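Local coordinates for putative sugar ABC transport system, substrate-binding protein (Bordetella parapertussis, PDB 5IX8), which probably binds a sugar in the periplasm and hands it to a membrane-bound ABC transporter for uptake, at residues A[38-43]-A[261-266]; A[102-107]-A[284-289]; A[266-269]-A[273-276]. One frame throughout, in Å; residues are numbered along the deposited sequence.

How the contacts relate
All three contacts lie in the same lobe of a two-domain periplasmic binding protein, the one built on the parallel sheet that contains strand 17-22. Helix 254-270 ties them together: contact 1 packs it against helix 28-43, contact 3 folds the following loop back onto its C-terminal part, and its Ile261 and Ala265 rest on strand 101-105 of contact 2. The centres of contacts 1 and 2 are about 16 Å apart, those of contacts 1 and 3 about 12 Å, and those of contacts 2 and 3 about 14 Å. Along the chain come 38-43 and 102-107, then, after strand 116-119, most of the second lobe, and after it 261-266, 266-269, 273-276 and 284-289. The returning chain thus completes the first lobe.

Contact 1: residues A[38-43]-A[261-266]; sequences VDEARR and IVQYAI
Glu40 reaches from helix 28-43 onto Val262 and Gln263 of helix 254-270. Its methylene CG packs against Val262, 3.9 Å from CB and equally close to CG1, while Val262 CG2 lies 4.1 Å from Glu40 CB and reaches the backbone of Ala41, 4.2 Å from its N. Beyond the valine, a bend at chi2 (69°) turns the Glu40 carboxylate across to Gln263, where OE2 accepts from NE2 at 3.0 Å through its anti lone pair. The bond is somewhat bent, at 151°, and the carboxylate and amide planes stand nearly perpendicular. Both polar groups are buried and gripped at their other ends. Glu40 OE1 forms salt bridges with Arg2 and Arg259, which probably keep the carboxylate ionised, and Gln263 OE1 accepts from the backbone N of Ile10 and from Arg267, fixing which way round the amide sits. Asp39 shares Arg259 and also binds Arg42 and Arg43. Locally the helix axes approach to 9.5 Å at 45°, with the CA atoms of Ala41 and Val262 nearest each other. Two helices side by side on one face of a parallel sheet are the outer layer expected of a lobe in the type I periplasmic binding protein fold.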
ATOM      1  N   VAL A  38      12.438  -3.169 -10.373  1.00  9.98           N
ATOM      2  CA  VAL A  38      13.034  -3.534 -11.669  1.00 10.30           C
ATOM      3  C   VAL A  38      13.850  -2.380 -12.244  1.00 11.56           C
ATOM      4  O   VAL A  38      14.994  -2.552 -12.707  1.00 12.91           O
ATOM      5  CB  VAL A  38      11.921  -3.976 -12.630  1.00 11.51           C
ATOM      6  CG1 VAL A  38      12.477  -4.082 -14.059  1.00 14.33           C
ATOM      7  CG2 VAL A  38      11.353  -5.294 -12.154  1.00 12.18           C
ATOM      8  N   ASP A  39      13.286  -1.175 -12.221  1.00 11.46           N
ATOM      9  CA  ASP A  39      14.012  -0.061 -12.806  1.00 13.30           C
ATOM     10  C   ASP A  39      15.223   0.337 -11.965  1.00 12.36           C
ATOM     11  O   ASP A  39      16.262   0.726 -12.511  1.00 15.75           O
ATOM     12  CB  ASP A  39      13.087   1.134 -13.003  1.00 13.58           C
ATOM     13  CG  ASP A  39      13.785   2.229 -13.739  1.00 14.87           C
ATOM     14  OD1 ASP A  39      14.064   2.005 -14.945  1.00 14.87           O
ATOM     15  OD2 ASP A  39      14.092   3.273 -13.118  1.00 15.95           O
ATOM     16  N   GLU A  40      15.119   0.274 -10.642  1.00 10.75           N
ATOM     17  CA  GLU A  40      16.303   0.582  -9.855  1.00  9.22           C
ATOM     18  C   GLU A  40      17.357  -0.502 -10.019  1.00 10.07           C
ATOM     19  O   GLU A  40      18.557  -0.207 -10.021  1.00 10.70           O
ATOM     20  CB  GLU A  40      15.914   0.764  -8.378  1.00  9.85           C
ATOM     21  CG  GLU A  40      17.037   1.423  -7.593  1.00 11.57           C
ATOM     22  CD  GLU A  40      17.267   2.880  -7.968  1.00 14.41           C
ATOM     23  OE1 GLU A  40      16.409   3.526  -8.628  1.00 14.75           O
ATOM     24  OE2 GLU A  40      18.320   3.407  -7.546  1.00 17.29           O
ATOM     25  N   ALA A  41      16.942  -1.763 -10.169  1.00 11.07           N
ATOM     26  CA  ALA A  41      17.934  -2.832 -10.302  1.00 11.90           C
ATOM     27  C   ALA A  41      18.791  -2.643 -11.542  1.00 11.10           C
ATOM     28  O   ALA A  41      20.008  -2.900 -11.505  1.00 11.29           O
ATOM     29  CB  ALA A  41      17.261  -4.203 -10.333  1.00 11.57           C
ATOM     30  N   ARG A  42      18.185  -2.213 -12.656  1.00 10.73           N
ATOM     31  CA  ARG A  42      18.974  -2.049 -13.884  1.00 11.51           C
ATOM     32  C   ARG A  42      19.859  -0.806 -13.825  1.00 12.10           C
ATOM     33  O   ARG A  42      20.727  -0.637 -14.691  1.00 13.29           O
ATOM     34  CB  ARG A  42      18.046  -2.017 -15.095  1.00 13.97           C
ATOM     35  CG  ARG A  42      17.144  -0.800 -15.113  1.00 15.31           C
ATOM     36  CD  ARG A  42      16.171  -0.826 -16.302  1.00 17.40           C
ATOM     37  NE  ARG A  42      16.811  -0.408 -17.565  1.00 17.90           N
ATOM     38  CZ  ARG A  42      16.895   0.867 -17.976  1.00 17.52           C
ATOM     39  NH1 ARG A  42      16.373   1.845 -17.230  1.00 16.05           N
ATOM     40  NH2 ARG A  42      17.493   1.161 -19.122  1.00 17.21           N
ATOM     41  N   ARG A  43      19.653   0.063 -12.832  1.00 11.39           N
ATOM     42  CA  ARG A  43      20.561   1.169 -12.571  1.00 10.98           C
ATOM     43  C   ARG A  43      21.686   0.768 -11.633  1.00 11.23           C
ATOM     44  O   ARG A  43      22.669   1.519 -11.482  1.00 12.26           O
ATOM     45  CB  ARG A  43      19.778   2.325 -11.959  1.00 11.18           C
ATOM     46  CG  ARG A  43      18.719   2.854 -12.877  1.00 11.14           C
ATOM     47  CD  ARG A  43      17.890   3.834 -12.090  1.00 13.44           C
ATOM     48  NE  ARG A  43      16.768   4.407 -12.818  1.00 14.42           N
ATOM     49  CZ  ARG A  43      16.664   5.677 -13.187  1.00 15.59           C
ATOM     50  NH1 ARG A  43      17.638   6.536 -12.939  1.00 15.84           N
ATOM     51  NH2 ARG A  43      15.552   6.088 -13.776  1.00 17.89           N
ATOM     52  N   ILE A 261      13.915  -0.372  -1.741  1.00  9.92           N
ATOM     53  CA  ILE A 261      14.220  -1.773  -1.433  1.00 10.13           C
ATOM     54  C   ILE A 261      15.543  -2.200  -2.062  1.00 10.90           C
ATOM     55  O   ILE A 261      16.374  -2.865  -1.428  1.00 11.03           O
ATOM     56  CB  ILE A 261      13.039  -2.661  -1.878  1.00 10.04           C
ATOM     57  CG1 ILE A 261      11.889  -2.490  -0.845  1.00 10.77           C
ATOM     58  CG2 ILE A 261      13.475  -4.109  -2.014  1.00 12.50           C
ATOM     59  CD1 ILE A 261      10.531  -2.956  -1.361  1.00 12.48           C
ATOM     60  N   VAL A 262      15.766  -1.823  -3.316  1.00  9.75           N
ATOM     61  CA  VAL A 262      17.023  -2.173  -3.980  1.00  9.43           C
ATOM     62  C   VAL A 262      18.209  -1.502  -3.291  1.00  8.84           C
ATOM     63  O   VAL A 262      19.254  -2.135  -3.036  1.00  9.98           O
ATOM     64  CB  VAL A 262      16.951  -1.801  -5.473  1.00  9.58           C
ATOM     65  CG1 VAL A 262      18.317  -1.957  -6.149  1.00  9.98           C
ATOM     66  CG2 VAL A 262      15.904  -2.673  -6.156  1.00  9.91           C
ATOM     67  N   GLN A 263      18.085  -0.198  -2.999  1.00  9.51           N
ATOM     68  CA  GLN A 263      19.221   0.510  -2.407  1.00  9.86           C
ATOM     69  C   GLN A 263      19.534   0.004  -0.999  1.00 11.03           C
ATOM     70  O   GLN A 263      20.711  -0.045  -0.595  1.00 11.73           O
ATOM     71  CB  GLN A 263      18.956   2.019  -2.396  1.00 10.08           C
ATOM     72  CG  GLN A 263      18.986   2.602  -3.822  1.00 12.45           C
ATOM     73  CD  GLN A 263      20.386   2.530  -4.414  1.00 14.78           C
ATOM     74  OE1 GLN A 263      21.366   2.537  -3.681  1.00 13.91           O
ATOM     75  NE2 GLN A 263      20.488   2.436  -5.739  1.00 16.91           N
ATOM     76  N   TYR A 264      18.497  -0.368  -0.237  1.00 10.76           N
ATOM     77  CA  TYR A 264      18.714  -0.930   1.092  1.00 10.46           C
ATOM     78  C   TYR A 264      19.324  -2.322   0.999  1.00 10.54           C
ATOM     79  O   TYR A 264      20.223  -2.671   1.793  1.00 11.07           O
ATOM     80  CB  TYR A 264      17.388  -0.999   1.881  1.00  9.91           C
ATOM     81  CG  TYR A 264      16.936   0.284   2.563  1.00 10.83           C
ATOM     82  CD1 TYR A 264      16.755   1.474   1.838  1.00 10.62           C
ATOM     83  CD2 TYR A 264      16.683   0.295   3.939  1.00 10.49           C
ATOM     84  CE1 TYR A 264      16.360   2.633   2.472  1.00 11.63           C
ATOM     85  CE2 TYR A 264      16.269   1.457   4.600  1.00 11.77           C
ATOM     86  CZ  TYR A 264      16.114   2.617   3.867  1.00 12.97           C
ATOM     87  OH  TYR A 264      15.705   3.763   4.512  1.00 13.52           O
ATOM     88  N   ALA A 265      18.831  -3.136   0.047  1.00 10.57           N
ATOM     89  CA  ALA A 265      19.346  -4.504  -0.094  1.00 10.59           C
ATOM     90  C   ALA A 265      20.837  -4.509  -0.445  1.00  9.65           C
ATOM     91  O   ALA A 265      21.596  -5.351   0.072  1.00 10.22           O
ATOM     92  CB  ALA A 265      18.550  -5.281  -1.152  1.00 12.52           C
ATOM     93  N   ILE A 266      21.280  -3.599  -1.330  1.00  9.04           N
ATOM     94  CA  ILE A 266      22.706  -3.584  -1.687  1.00 10.10           C
ATOM     95  C   ILE A 266      23.545  -3.318  -0.456  1.00 10.96           C
ATOM     96  O   ILE A 266      24.583  -3.968  -0.229  1.00 11.87           O
ATOM     97  CB  ILE A 266      22.998  -2.529  -2.767  1.00 10.52           C
ATOM     98  CG1 ILE A 266      22.313  -2.880  -4.083  1.00 11.15           C
ATOM     99  CG2 ILE A 266      24.504  -2.405  -3.004  1.00 12.50           C
ATOM    100  CD1 ILE A 266      22.256  -1.705  -5.067  1.00 11.54           C
TER

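Contact 2: residues A[102-107]-A[284-289]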
ATOM      1  N   THR A 102      14.456 -12.030   3.873  1.00 10.95           N
ATOM      2  CA  THR A 102      13.183 -11.608   3.308  1.00  9.69           C
ATOM      3  C   THR A 102      12.960 -10.142   3.643  1.00 10.70           C
ATOM      4  O   THR A 102      13.129  -9.726   4.796  1.00 12.51           O
ATOM      5  CB  THR A 102      12.016 -12.462   3.833  1.00 11.24           C
ATOM      6  OG1 THR A 102      12.222 -13.818   3.428  1.00 13.23           O
ATOM      7  CG2 THR A 102      10.720 -12.006   3.188  1.00 11.93           C
ATOM      8  N   ILE A 103      12.600  -9.370   2.629  1.00  9.84           N
ATOM      9  CA  ILE A 103      12.330  -7.945   2.760  1.00  9.26           C
ATOM     10  C   ILE A 103      10.831  -7.739   2.629  1.00  9.69           C
ATOM     11  O   ILE A 103      10.217  -8.198   1.656  1.00 11.80           O
ATOM     12  CB  ILE A 103      13.083  -7.136   1.687  1.00 10.10           C
ATOM     13  CG1 ILE A 103      14.599  -7.370   1.831  1.00  9.47           C
ATOM     14  CG2 ILE A 103      12.711  -5.626   1.746  1.00 12.90           C
ATOM     15  CD1 ILE A 103      15.435  -6.883   0.599  1.00 11.94           C
ATOM     16  N   SER A 104      10.254  -7.012   3.576  1.00  8.83           N
ATOM     17  CA  SER A 104       8.831  -6.662   3.534  1.00  9.16           C
ATOM     18  C   SER A 104       8.635  -5.438   2.656  1.00 10.85           C
ATOM     19  O   SER A 104       9.337  -4.435   2.833  1.00 11.52           O
ATOM     20  CB  SER A 104       8.356  -6.369   4.967  1.00  9.87           C
ATOM     21  OG  SER A 104       7.099  -5.704   5.013  1.00 12.93           O
ATOM     22  N   ALA A 105       7.690  -5.509   1.698  1.00 10.90           N
ATOM     23  CA  ALA A 105       7.431  -4.396   0.787  1.00 11.61           C
ATOM     24  C   ALA A 105       6.000  -3.899   0.913  1.00 10.99           C
ATOM     25  O   ALA A 105       5.052  -4.686   0.786  1.00 12.09           O
ATOM     26  CB  ALA A 105       7.704  -4.824  -0.654  1.00 11.80           C
ATOM     27  N   GLY A 106       5.843  -2.582   1.142  1.00  9.75           N
ATOM     28  CA  GLY A 106       4.561  -1.899   1.004  1.00 10.13           C
ATOM     29  C   GLY A 106       3.558  -2.045   2.133  1.00 11.18           C
ATOM     30  O   GLY A 106       2.902  -1.071   2.503  1.00 11.36           O
ATOM     31  N   ILE A 107       3.395  -3.256   2.656  1.00 10.97           N
ATOM     32  CA  ILE A 107       2.398  -3.531   3.694  1.00 12.29           C
ATOM     33  C   ILE A 107       3.000  -4.453   4.745  1.00 11.00           C
ATOM     34  O   ILE A 107       3.926  -5.225   4.465  1.00 12.11           O
ATOM     35  CB  ILE A 107       1.136  -4.176   3.095  1.00 15.24           C
ATOM     36  CG1 ILE A 107       1.548  -5.231   2.044  1.00 16.28           C
ATOM     37  CG2 ILE A 107       0.251  -3.080   2.462  1.00 15.78           C
ATOM     38  CD1 ILE A 107       0.472  -6.261   1.788  1.00 18.06           C
ATOM     39  N   VAL A 284       4.344  -4.063  12.865  1.00 10.08           N
ATOM     40  CA  VAL A 284       5.430  -4.183  11.891  1.00 10.10           C
ATOM     41  C   VAL A 284       6.653  -4.678  12.653  1.00 10.29           C
ATOM     42  O   VAL A 284       7.500  -3.870  13.055  1.00 10.41           O
ATOM     43  CB  VAL A 284       5.688  -2.858  11.160  1.00 10.68           C
ATOM     44  CG1 VAL A 284       6.676  -3.080  10.026  1.00 12.67           C
ATOM     45  CG2 VAL A 284       4.370  -2.334  10.588  1.00 11.28           C
ATOM     46  N   PRO A 285       6.781  -5.978  12.914  1.00 10.91           N
ATOM     47  CA  PRO A 285       7.743  -6.451  13.922  1.00 10.94           C
ATOM     48  C   PRO A 285       9.150  -6.639  13.387  1.00 11.40           C
ATOM     49  O   PRO A 285       9.786  -7.669  13.620  1.00 12.26           O
ATOM     50  CB  PRO A 285       7.131  -7.779  14.380  1.00 10.95           C
ATOM     51  CG  PRO A 285       6.448  -8.291  13.093  1.00 12.37           C
ATOM     52  CD  PRO A 285       5.873  -7.043  12.445  1.00 11.71           C
ATOM     53  N   TYR A 286       9.664  -5.622  12.708  1.00 10.49           N
ATOM     54  CA  TYR A 286      11.000  -5.649  12.125  1.00 10.12           C
ATOM     55  C   TYR A 286      11.411  -4.221  11.815  1.00 10.58           C
ATOM     56  O   TYR A 286      10.560  -3.330  11.723  1.00 11.75           O
ATOM     57  CB  TYR A 286      11.038  -6.524  10.837  1.00  9.36           C
ATOM     58  CG  TYR A 286       9.824  -6.359   9.951  1.00 10.09           C
ATOM     59  CD1 TYR A 286       9.755  -5.334   8.989  1.00 11.37           C
ATOM     60  CD2 TYR A 286       8.736  -7.240  10.061  1.00  9.56           C
ATOM     61  CE1 TYR A 286       8.623  -5.193   8.179  1.00 10.81           C
ATOM     62  CE2 TYR A 286       7.600  -7.095   9.253  1.00 11.20           C
ATOM     63  CZ  TYR A 286       7.552  -6.087   8.309  1.00 11.27           C
ATOM     64  OH  TYR A 286       6.408  -5.957   7.521  1.00 11.26           O
ATOM     65  N   PRO A 287      12.706  -3.967  11.670  1.00 10.24           N
ATOM     66  CA  PRO A 287      13.155  -2.621  11.280  1.00 10.49           C
ATOM     67  C   PRO A 287      12.586  -2.255   9.924  1.00 10.18           C
ATOM     68  O   PRO A 287      12.516  -3.095   9.034  1.00 10.94           O
ATOM     69  CB  PRO A 287      14.674  -2.769  11.202  1.00 11.38           C
ATOM     70  CG  PRO A 287      14.975  -3.994  12.029  1.00 12.95           C
ATOM     71  CD  PRO A 287      13.833  -4.913  11.793  1.00 11.58           C
ATOM     72  N   HIS A 288      12.155  -0.999   9.770  1.00 10.71           N
ATOM     73  CA  HIS A 288      11.468  -0.679   8.527  1.00 10.37           C
ATOM     74  C   HIS A 288      11.528   0.814   8.281  1.00 10.99           C
ATOM     75  O   HIS A 288      11.537   1.614   9.228  1.00 11.80           O
ATOM     76  CB  HIS A 288      10.005  -1.147   8.557  1.00 10.89           C
ATOM     77  CG  HIS A 288       9.189  -0.547   9.648  1.00 10.57           C
ATOM     78  ND1 HIS A 288       9.273  -0.973  10.962  1.00 11.09           N
ATOM     79  CD2 HIS A 288       8.241   0.427   9.622  1.00 12.02           C
ATOM     80  CE1 HIS A 288       8.429  -0.265  11.701  1.00 13.25           C
ATOM     81  NE2 HIS A 288       7.802   0.598  10.919  1.00 13.58           N
ATOM     82  N   PHE A 289      11.583   1.184   6.998  1.00 11.06           N
ATOM     83  CA  PHE A 289      11.497   2.584   6.603  1.00 10.54           C
ATOM     84  C   PHE A 289      10.068   2.885   6.221  1.00 12.01           C
ATOM     85  O   PHE A 289       9.462   2.129   5.452  1.00 13.63           O
ATOM     86  CB  PHE A 289      12.411   2.905   5.415  1.00 10.92           C
ATOM     87  CG  PHE A 289      12.366   4.358   5.005  1.00 11.61           C
ATOM     88  CD1 PHE A 289      13.001   5.328   5.778  1.00 11.97           C
ATOM     89  CD2 PHE A 289      11.671   4.754   3.858  1.00 11.94           C
ATOM     90  CE1 PHE A 289      12.946   6.667   5.417  1.00 11.98           C
ATOM     91  CE2 PHE A 289      11.592   6.096   3.494  1.00 12.74           C
ATOM     92  CZ  PHE A 289      12.236   7.058   4.275  1.00 12.38           C
TER
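The phenol of Tyr286 ends against Ser104, and one face of its ring carries the carbonyl carbon of Val284, offset toward the rim. The imidazole of His288 has Val284 CG1 over its centre, 3.4 Å above the plane, and the C of Tyr286 at its edge. From that edge His288 ND1 donates to Tyr286 O at 2.8 Å, close to the ring plane and nearly straight (163°), which fixes the imidazole's rotation and braces the loop around Tyr286 and Pro287.

Across the contact, Tyr286 OH donates a short hydrogen bond of 2.6 Å to Ser104 OG, and Ser104 CB packs 3.4 Å from Tyr286 CE1. Tyr286 holds CG between its backbone N and carbonyl carbon (chi1 40°), and from there the ring reaches the strand. The buried phenol oxygen also accepts from the backbone N of Val109, so it links strand 101-105 to the chain just beyond it. Pro285, at the centre of an inverse gamma turn, helps shape the loop that carries the tyrosine.

Strand 116-119 lies between strands 101-105 and 288-290 in the sheet, and Ser104 bonds through its backbone to Phe116 and Val118. Tyr286 packs on the face of the sheet to which Ser104 turns, whereas Ile103 and Ala105 face helix 254-270.

Contact 3: residues A[266-269]-A[273-276]; sequences IREH and PMPP
This is a surface contact in which the loop after helix 254-270 doubles back along the last turns of that helix, at the outer end of one alpha/beta lobe of the type I periplasmic binding protein fold. Only three residues separate the two segments, and the loop continues from here toward strand 288-290. The contact rests on van der Waals packing and one bridging water.

Met274, present as selenomethionine, supplies one half. Its chain bends at both chi2 (-67°) and chi3 (-71°), laying the selenium alongside the helix backbone, with SE 3.6 Å from Glu268 N and 3.9 Å from Glu268 CB. Arg267 CB touches the same atom from the preceding position, at 4.0 Å. The carboxylate of Glu268 is drawn off to a salt bridge with Lys101 and a hydrogen bond with Tyr77, so it is the base of this side chain that the selenium meets.

Arg267 supplies the other half. Running extended from CG to NE, its chain passes alongside Pro273 O, with CD 3.5 Å from that oxygen, and crosses the ring of Pro275 obliquely, with CD 3.7 Å from Pro275 CG. At its far end NH2 donates to the backbone O of Glu8, which helps anchor the guanidinium beyond the contact. Tyr264, one turn earlier in the helix, packs on Met274 and Pro275 and hydrogen-bonds Pro276 O, extending the attachment of the loop.

Arg267 NE lies too far from Pro273 O for a direct bond, and a water fills the step. Lying at the guanidinium edge, in its plane, it accepts from Arg267 NE at 3.0 Å and donates to Pro273 O at 2.7 Å.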
ATOM      1  N   ILE A 266      21.280  -3.599  -1.330  1.00  9.04           N
ATOM      2  CA  ILE A 266      22.706  -3.584  -1.687  1.00 10.10           C
ATOM      3  C   ILE A 266      23.545  -3.318  -0.456  1.00 10.96           C
ATOM      4  O   ILE A 266      24.583  -3.968  -0.229  1.00 11.87           O
ATOM      5  CB  ILE A 266      22.998  -2.529  -2.767  1.00 10.52           C
ATOM      6  CG1 ILE A 266      22.313  -2.880  -4.083  1.00 11.15           C
ATOM      7  CG2 ILE A 266      24.504  -2.405  -3.004  1.00 12.50           C
ATOM      8  CD1 ILE A 266      22.256  -1.705  -5.067  1.00 11.54           C
ATOM      9  N   ARG A 267      23.109  -2.356   0.359  1.00  9.93           N
ATOM     10  CA  ARG A 267      23.848  -2.016   1.567  1.00 10.11           C
ATOM     11  C   ARG A 267      23.857  -3.175   2.539  1.00 11.08           C
ATOM     12  O   ARG A 267      24.903  -3.509   3.112  1.00 12.19           O
ATOM     13  CB  ARG A 267      23.238  -0.756   2.188  1.00 10.02           C
ATOM     14  CG  ARG A 267      23.615   0.467   1.347  1.00  9.33           C
ATOM     15  CD  ARG A 267      22.769   1.651   1.769  1.00 11.29           C
ATOM     16  NE  ARG A 267      23.302   2.877   1.171  1.00 12.00           N
ATOM     17  CZ  ARG A 267      23.013   3.290  -0.052  1.00 12.89           C
ATOM     18  NH1 ARG A 267      22.138   2.620  -0.821  1.00 13.13           N
ATOM     19  NH2 ARG A 267      23.581   4.395  -0.476  1.00 14.43           N
ATOM     20  N   GLU A 268      22.697  -3.798   2.761  1.00 11.84           N
ATOM     21  CA  GLU A 268      22.650  -4.938   3.683  1.00 13.39           C
ATOM     22  C   GLU A 268      23.584  -6.041   3.205  1.00 12.94           C
ATOM     23  O   GLU A 268      24.378  -6.588   3.982  1.00 13.42           O
ATOM     24  CB  GLU A 268      21.218  -5.457   3.791  1.00 15.13           C
ATOM     25  CG  GLU A 268      20.870  -6.104   5.140  1.00 17.96           C
ATOM     26  CD  GLU A 268      21.347  -7.544   5.275  1.00 21.71           C
ATOM     27  OE1 GLU A 268      21.537  -8.235   4.242  1.00 21.77           O
ATOM     28  OE2 GLU A 268      21.522  -7.997   6.439  1.00 24.81           O
ATOM     29  N   HIS A 269      23.556  -6.311   1.904  1.00 11.77           N
ATOM     30  CA  HIS A 269      24.320  -7.407   1.323  1.00 13.07           C
ATOM     31  C   HIS A 269      25.818  -7.185   1.446  1.00 14.49           C
ATOM     32  O   HIS A 269      26.578  -8.145   1.660  1.00 17.56           O
ATOM     33  CB  HIS A 269      23.922  -7.559  -0.139  1.00 14.30           C
ATOM     34  CG  HIS A 269      24.357  -8.846  -0.756  1.00 16.86           C
ATOM     35  ND1 HIS A 269      25.028  -8.899  -1.953  1.00 19.30           N
ATOM     36  CD2 HIS A 269      24.188 -10.132  -0.357  1.00 19.00           C
ATOM     37  CE1 HIS A 269      25.251 -10.164  -2.277  1.00 19.54           C
ATOM     38  NE2 HIS A 269      24.778 -10.932  -1.312  1.00 20.35           N
ATOM     39  N   PRO A 273      26.695   0.848   5.836  1.00 15.98           N
ATOM     40  CA  PRO A 273      25.734   1.502   6.735  1.00 16.20           C
ATOM     41  C   PRO A 273      24.347   1.581   6.119  1.00 16.14           C
ATOM     42  O   PRO A 273      24.186   2.007   4.977  1.00 15.93           O
ATOM     43  CB  PRO A 273      26.323   2.902   6.935  1.00 16.85           C
ATOM     44  CG  PRO A 273      27.782   2.759   6.624  1.00 17.13           C
ATOM     45  CD  PRO A 273      27.840   1.725   5.514  1.00 16.02           C
HETATM   46  N   MSE A 274      23.341   1.183   6.890  1.00 16.42           N
HETATM   47  CA  MSE A 274      21.971   1.208   6.376  1.00 15.00           C
HETATM   48  C   MSE A 274      21.417   2.602   6.371  1.00 16.03           C
HETATM   49  O   MSE A 274      21.763   3.406   7.229  1.00 17.35           O
HETATM   50  CB  MSE A 274      21.060   0.317   7.220  1.00 15.49           C
HETATM   51  CG  MSE A 274      21.501  -1.109   7.188  1.00 17.02           C
HETATM   52 SE   MSE A 274      21.312  -1.927   5.467  0.62 18.26          SE
HETATM   53  CE  MSE A 274      19.385  -2.066   5.362  1.00 17.87           C
ATOM     54  N   PRO A 275      20.521   2.881   5.431  1.00 15.68           N
ATOM     55  CA  PRO A 275      19.771   4.123   5.482  1.00 15.88           C
ATOM     56  C   PRO A 275      18.742   4.040   6.603  1.00 15.79           C
ATOM     57  O   PRO A 275      18.712   3.038   7.352  1.00 15.26           O
ATOM     58  CB  PRO A 275      19.136   4.207   4.074  1.00 15.60           C
ATOM     59  CG  PRO A 275      19.722   3.045   3.269  1.00 14.88           C
ATOM     60  CD  PRO A 275      20.077   2.025   4.322  1.00 15.51           C
ATOM     61  N   PRO A 276      17.890   5.058   6.775  1.00 15.42           N
ATOM     62  CA  PRO A 276      17.067   5.116   8.002  1.00 15.63           C
ATOM     63  C   PRO A 276      16.134   3.921   8.157  1.00 15.31           C
ATOM     64  O   PRO A 276      15.472   3.482   7.213  1.00 15.12           O
ATOM     65  CB  PRO A 276      16.285   6.424   7.841  1.00 16.21           C
ATOM     66  CG  PRO A 276      17.098   7.231   6.868  1.00 17.14           C
ATOM     67  CD  PRO A 276      17.696   6.256   5.929  1.00 15.93           C
TER
HETATM   68  O   HOH W   1      25.176   3.812   3.298  1.00 32.99           O